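Local coordinates for protein ADP-ribosylating toxin CARDS (Mycoplasma pneumoniae, PDB 4TLV) that transfers ADP-ribose from NAD(+) to multiple target proteins as a mono-ADP-ribosylating toxin and causes vacuolization of mammalian cells, at residues R84-N98 with Y185-L198. Sequence-based numbering, arbitrary orientation.
With ACT (acetate ion), chain N.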
# COMPACT_ATOMS: atom_id res chain seq x y z
N ARG A 84 -14.39 -14.31 -5.28
CA ARG A 84 -13.53 -15.32 -4.69
C ARG A 84 -12.35 -15.53 -5.62
O ARG A 84 -12.52 -15.77 -6.81
CB ARG A 84 -14.26 -16.67 -4.47
CG ARG A 84 -13.39 -17.79 -3.92
CD ARG A 84 -14.19 -19.12 -3.70
NE ARG A 84 -15.14 -19.36 -4.79
CZ ARG A 84 -14.80 -19.81 -5.99
NH1 ARG A 84 -13.53 -20.11 -6.27
NH2 ARG A 84 -15.73 -19.95 -6.93
N ALA A 85 -11.15 -15.43 -5.07
CA ALA A 85 -9.92 -15.61 -5.84
C ALA A 85 -9.53 -17.08 -5.95
O ALA A 85 -9.83 -17.87 -5.06
CB ALA A 85 -8.79 -14.82 -5.21
N ASP A 86 -8.85 -17.44 -7.04
CA ASP A 86 -8.39 -18.81 -7.24
C ASP A 86 -7.03 -18.77 -7.94
O ASP A 86 -6.44 -17.70 -8.05
CB ASP A 86 -9.43 -19.65 -8.01
CG ASP A 86 -9.73 -19.10 -9.42
OD1 ASP A 86 -8.82 -18.51 -10.04
OD2 ASP A 86 -10.87 -19.28 -9.92
N GLN A 87 -6.53 -19.91 -8.41
CA GLN A 87 -5.15 -19.99 -8.92
C GLN A 87 -4.88 -19.14 -10.17
O GLN A 87 -3.72 -18.96 -10.55
CB GLN A 87 -4.76 -21.46 -9.20
CG GLN A 87 -5.47 -22.00 -10.43
CD GLN A 87 -5.13 -23.46 -10.78
OE1 GLN A 87 -4.60 -24.21 -9.95
NE2 GLN A 87 -5.44 -23.86 -12.01
N HIS A 88 -5.91 -18.62 -10.83
CA HIS A 88 -5.61 -17.73 -11.95
C HIS A 88 -5.61 -16.23 -11.59
O HIS A 88 -5.56 -15.37 -12.46
CB HIS A 88 -6.39 -18.08 -13.24
CG HIS A 88 -7.74 -17.44 -13.37
ND1 HIS A 88 -8.78 -17.71 -12.51
CD2 HIS A 88 -8.25 -16.64 -14.34
CE1 HIS A 88 -9.87 -17.06 -12.92
NE2 HIS A 88 -9.57 -16.40 -14.02
N PHE A 89 -5.63 -15.94 -10.28
CA PHE A 89 -5.47 -14.58 -9.76
C PHE A 89 -4.03 -14.39 -9.23
O PHE A 89 -3.58 -15.15 -8.38
CB PHE A 89 -6.42 -14.34 -8.59
CG PHE A 89 -7.88 -14.27 -8.95
CD1 PHE A 89 -8.53 -15.36 -9.52
CD2 PHE A 89 -8.61 -13.13 -8.63
CE1 PHE A 89 -9.90 -15.30 -9.80
CE2 PHE A 89 -9.98 -13.06 -8.92
CZ PHE A 89 -10.62 -14.14 -9.49
N TYR A 90 -3.36 -13.34 -9.70
CA TYR A 90 -1.96 -13.08 -9.38
C TYR A 90 -1.74 -11.68 -8.86
O TYR A 90 -2.36 -10.74 -9.35
CB TYR A 90 -1.12 -13.20 -10.66
CG TYR A 90 -1.18 -14.59 -11.24
CD1 TYR A 90 -2.20 -14.95 -12.12
CD2 TYR A 90 -0.23 -15.55 -10.89
CE1 TYR A 90 -2.28 -16.25 -12.64
CE2 TYR A 90 -0.30 -16.85 -11.41
CZ TYR A 90 -1.32 -17.18 -12.28
OH TYR A 90 -1.37 -18.46 -12.79
N ASN A 91 -0.83 -11.53 -7.92
CA ASN A 91 -0.53 -10.19 -7.39
C ASN A 91 0.41 -9.36 -8.29
O ASN A 91 1.51 -9.80 -8.63
CB ASN A 91 0.07 -10.30 -5.98
CG ASN A 91 0.27 -8.93 -5.34
OD1 ASN A 91 1.34 -8.37 -5.41
ND2 ASN A 91 -0.81 -8.37 -4.76
N ALA A 92 -0.03 -8.16 -8.66
CA ALA A 92 0.75 -7.33 -9.57
C ALA A 92 2.10 -6.95 -8.95
O ALA A 92 3.15 -7.09 -9.59
CB ALA A 92 -0.04 -6.08 -10.02
N ARG A 93 2.08 -6.47 -7.71
CA ARG A 93 3.36 -6.05 -7.09
C ARG A 93 4.38 -7.20 -6.98
O ARG A 93 5.55 -7.03 -7.34
CB ARG A 93 3.14 -5.38 -5.72
CG ARG A 93 2.79 -3.86 -5.83
CD ARG A 93 4.04 -2.96 -5.65
NE ARG A 93 4.52 -3.09 -4.28
CZ ARG A 93 5.66 -3.67 -3.92
NH1 ARG A 93 6.51 -4.13 -4.84
NH2 ARG A 93 5.96 -3.78 -2.63
N ALA A 94 3.95 -8.37 -6.49
CA ALA A 94 4.86 -9.49 -6.32
C ALA A 94 5.39 -9.95 -7.68
O ALA A 94 6.55 -10.35 -7.81
CB ALA A 94 4.15 -10.65 -5.59
N THR A 95 4.51 -9.93 -8.68
CA THR A 95 4.91 -10.29 -10.03
C THR A 95 6.04 -9.36 -10.50
O THR A 95 7.03 -9.81 -11.07
CB THR A 95 3.70 -10.24 -11.01
OG1 THR A 95 2.76 -11.27 -10.66
CG2 THR A 95 4.15 -10.46 -12.47
N GLY A 96 5.89 -8.07 -10.23
CA GLY A 96 6.89 -7.09 -10.60
C GLY A 96 8.20 -7.29 -9.87
O GLY A 96 9.27 -7.19 -10.47
N GLU A 97 8.14 -7.60 -8.58
CA GLU A 97 9.37 -7.82 -7.81
C GLU A 97 10.15 -9.04 -8.32
O GLU A 97 11.39 -9.07 -8.30
CB GLU A 97 9.06 -8.01 -6.34
CG GLU A 97 8.51 -6.76 -5.66
CD GLU A 97 9.43 -5.57 -5.83
OE1 GLU A 97 10.56 -5.59 -5.28
OE2 GLU A 97 9.02 -4.60 -6.51
N ASN A 98 9.43 -10.06 -8.73
CA ASN A 98 10.04 -11.26 -9.28
C ASN A 98 10.77 -10.91 -10.58
O ASN A 98 11.92 -11.33 -10.80
CB ASN A 98 8.99 -12.37 -9.48
CG ASN A 98 9.61 -13.70 -9.87
OD1 ASN A 98 10.42 -14.26 -9.14
ND2 ASN A 98 9.25 -14.21 -11.05
N TYR A 185 -23.22 -18.06 -7.37
CA TYR A 185 -21.92 -18.18 -6.70
C TYR A 185 -21.69 -19.61 -6.22
O TYR A 185 -22.59 -20.26 -5.70
CB TYR A 185 -21.82 -17.23 -5.49
CG TYR A 185 -20.55 -17.44 -4.68
CD1 TYR A 185 -19.31 -17.03 -5.18
CD2 TYR A 185 -20.59 -18.03 -3.42
CE1 TYR A 185 -18.16 -17.21 -4.44
CE2 TYR A 185 -19.44 -18.23 -2.68
CZ TYR A 185 -18.21 -17.81 -3.20
OH TYR A 185 -17.05 -18.00 -2.49
N GLN A 186 -20.47 -20.10 -6.40
CA GLN A 186 -20.08 -21.39 -5.85
C GLN A 186 -19.01 -21.22 -4.79
O GLN A 186 -17.98 -20.59 -5.05
CB GLN A 186 -19.59 -22.31 -6.98
CG GLN A 186 -20.65 -22.58 -8.05
CD GLN A 186 -20.13 -23.42 -9.20
OE1 GLN A 186 -19.18 -24.18 -9.03
NE2 GLN A 186 -20.75 -23.29 -10.37
N GLU A 187 -19.23 -21.76 -3.59
CA GLU A 187 -18.22 -21.68 -2.53
C GLU A 187 -17.24 -22.82 -2.71
O GLU A 187 -17.52 -23.97 -2.35
CB GLU A 187 -18.85 -21.75 -1.13
CG GLU A 187 -17.83 -21.62 0.01
CD GLU A 187 -16.85 -20.48 -0.24
OE1 GLU A 187 -17.28 -19.30 -0.14
OE2 GLU A 187 -15.67 -20.76 -0.57
N LEU A 188 -16.08 -22.53 -3.30
CA LEU A 188 -15.14 -23.61 -3.59
C LEU A 188 -13.92 -23.65 -2.67
O LEU A 188 -13.04 -24.48 -2.87
CB LEU A 188 -14.71 -23.54 -5.05
CG LEU A 188 -15.86 -23.73 -6.04
CD1 LEU A 188 -15.35 -23.60 -7.48
CD2 LEU A 188 -16.57 -25.08 -5.81
N GLN A 189 -13.87 -22.77 -1.68
CA GLN A 189 -12.74 -22.70 -0.75
C GLN A 189 -11.38 -22.72 -1.47
O GLN A 189 -10.53 -23.58 -1.23
CB GLN A 189 -12.82 -23.79 0.33
CG GLN A 189 -14.11 -23.74 1.12
CD GLN A 189 -14.19 -24.82 2.20
OE1 GLN A 189 -13.69 -25.93 2.04
NE2 GLN A 189 -14.82 -24.48 3.32
N THR A 190 -11.20 -21.74 -2.35
CA THR A 190 -9.95 -21.57 -3.09
C THR A 190 -9.17 -20.40 -2.51
O THR A 190 -9.63 -19.74 -1.58
CB THR A 190 -10.25 -21.30 -4.58
OG1 THR A 190 -11.15 -20.19 -4.70
CG2 THR A 190 -10.88 -22.51 -5.24
N GLN A 191 -8.00 -20.12 -3.07
CA GLN A 191 -7.24 -18.94 -2.68
C GLN A 191 -6.49 -18.41 -3.90
O GLN A 191 -6.26 -19.15 -4.85
CB GLN A 191 -6.24 -19.28 -1.59
CG GLN A 191 -5.17 -20.26 -2.07
CD GLN A 191 -4.02 -20.40 -1.09
OE1 GLN A 191 -4.35 -20.64 0.18
NE2 GLN A 191 -2.84 -20.29 -1.46
N ALA A 192 -6.13 -17.13 -3.88
CA ALA A 192 -5.37 -16.55 -4.98
C ALA A 192 -4.04 -17.28 -5.12
O ALA A 192 -3.55 -17.85 -4.15
CB ALA A 192 -5.14 -15.06 -4.75
N ASN A 193 -3.47 -17.27 -6.32
CA ASN A 193 -2.16 -17.88 -6.51
C ASN A 193 -1.09 -17.16 -5.66
O ASN A 193 -1.00 -15.93 -5.70
CB ASN A 193 -1.77 -17.81 -7.99
CG ASN A 193 -0.76 -18.88 -8.36
OD1 ASN A 193 0.23 -19.08 -7.65
ND2 ASN A 193 -1.03 -19.62 -9.43
N ASP A 194 -0.29 -17.90 -4.90
CA ASP A 194 0.75 -17.24 -4.08
C ASP A 194 2.07 -17.04 -4.81
O ASP A 194 3.04 -16.56 -4.23
CB ASP A 194 0.97 -17.92 -2.71
CG ASP A 194 1.50 -19.35 -2.83
OD1 ASP A 194 1.76 -19.84 -3.95
OD2 ASP A 194 1.66 -20.01 -1.76
N GLN A 195 2.09 -17.41 -6.09
CA GLN A 195 3.30 -17.26 -6.91
C GLN A 195 3.27 -16.03 -7.79
O GLN A 195 2.20 -15.57 -8.19
CB GLN A 195 3.48 -18.48 -7.81
CG GLN A 195 3.14 -19.79 -7.18
CD GLN A 195 4.35 -20.54 -6.79
OE1 GLN A 195 4.82 -21.40 -7.54
NE2 GLN A 195 4.89 -20.24 -5.61
N PRO A 196 4.45 -15.51 -8.14
CA PRO A 196 4.53 -14.43 -9.13
C PRO A 196 4.14 -14.97 -10.48
O PRO A 196 4.41 -16.14 -10.81
CB PRO A 196 6.02 -14.05 -9.16
CG PRO A 196 6.73 -15.04 -8.33
CD PRO A 196 5.77 -15.96 -7.65
N TRP A 197 3.48 -14.13 -11.27
CA TRP A 197 3.03 -14.55 -12.60
C TRP A 197 4.19 -14.60 -13.60
O TRP A 197 5.06 -13.73 -13.60
CB TRP A 197 1.99 -13.56 -13.12
CG TRP A 197 1.46 -13.95 -14.45
CD1 TRP A 197 0.45 -14.84 -14.70
CD2 TRP A 197 1.91 -13.46 -15.72
NE1 TRP A 197 0.25 -14.94 -16.07
CE2 TRP A 197 1.12 -14.10 -16.71
CE3 TRP A 197 2.89 -12.55 -16.12
CZ2 TRP A 197 1.29 -13.86 -18.07
CZ3 TRP A 197 3.06 -12.31 -17.49
CH2 TRP A 197 2.26 -12.97 -18.43
N LEU A 198 4.18 -15.62 -14.46
CA LEU A 198 5.03 -15.66 -15.65
C LEU A 198 4.14 -16.29 -16.72
O LEU A 198 3.21 -17.00 -16.39
CB LEU A 198 6.27 -16.53 -15.43
CG LEU A 198 7.41 -15.90 -14.61
CD1 LEU A 198 8.58 -16.85 -14.53
CD2 LEU A 198 7.84 -14.55 -15.19
C ACT N . 9.58 -5.14 -1.99
O ACT N . 8.49 -5.00 -2.59
OXT ACT N . 10.51 -5.68 -2.64
CH3 ACT N . 9.73 -4.69 -0.57
O HOH W 1 0.45 -13.87 -6.98
O HOH W 2 7.13 -12.53 -12.24
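R84 reaches from the end of strand 76-84 into the bend formed by Y185-T190. Its chain runs straight through CG and CD, CG anti to the backbone N (chi1 177°), then bends at chi3, which sets the guanidinium against residues 186-190. There NH1 donates in its own plane to T190 OG1 (2.9 Å), while NE and NH2 both make weak bonds to Q186 O, NE a further weak one to Y185 OH. L188 CB lies over the centre of one guanidinium face. T190 OG1 in turn donates a hydrogen bond to A85 O (2.7 Å), linking the arginine to the backbone beside it. Y185 OH, close to R84 CD, donates to E187 OE1, which also pairs with R8.

Farther along, N193 grips the turn D86-F89 twice: its backbone N donates to F89 O (3.0 Å), and its ND2 to Q87 O on an in-plane lone pair, N-H...O 163°. The amide lies alongside the Y90 ring with N193 CB packed off-centre over it. W197 meets the Y90 ring edge-to-face, planes at 78°, with CD1 over the ring centre. W197 NE1 hydrogen-bonds to D138 OD2, and F49 and F136 also pack edge-to-face against the indole.

Residues 195-198 are tied to the start of helix 92-104. W197 N donates almost straight to T95 OG1 (3.0 Å), whose hydroxyl donates in turn to N91 O, and P196 CB rests on N98 CB at 3.4 Å. One water joins N91 N to N193 O and Q195 O; a second ties T95 O and N98 ND2 to W197 O. Residues 185-198 thus lie along the turn D86-F89, strand 89-91 and the start of helix 92-104, within the pertussis toxin S1-like ADP-ribosyltransferase fold.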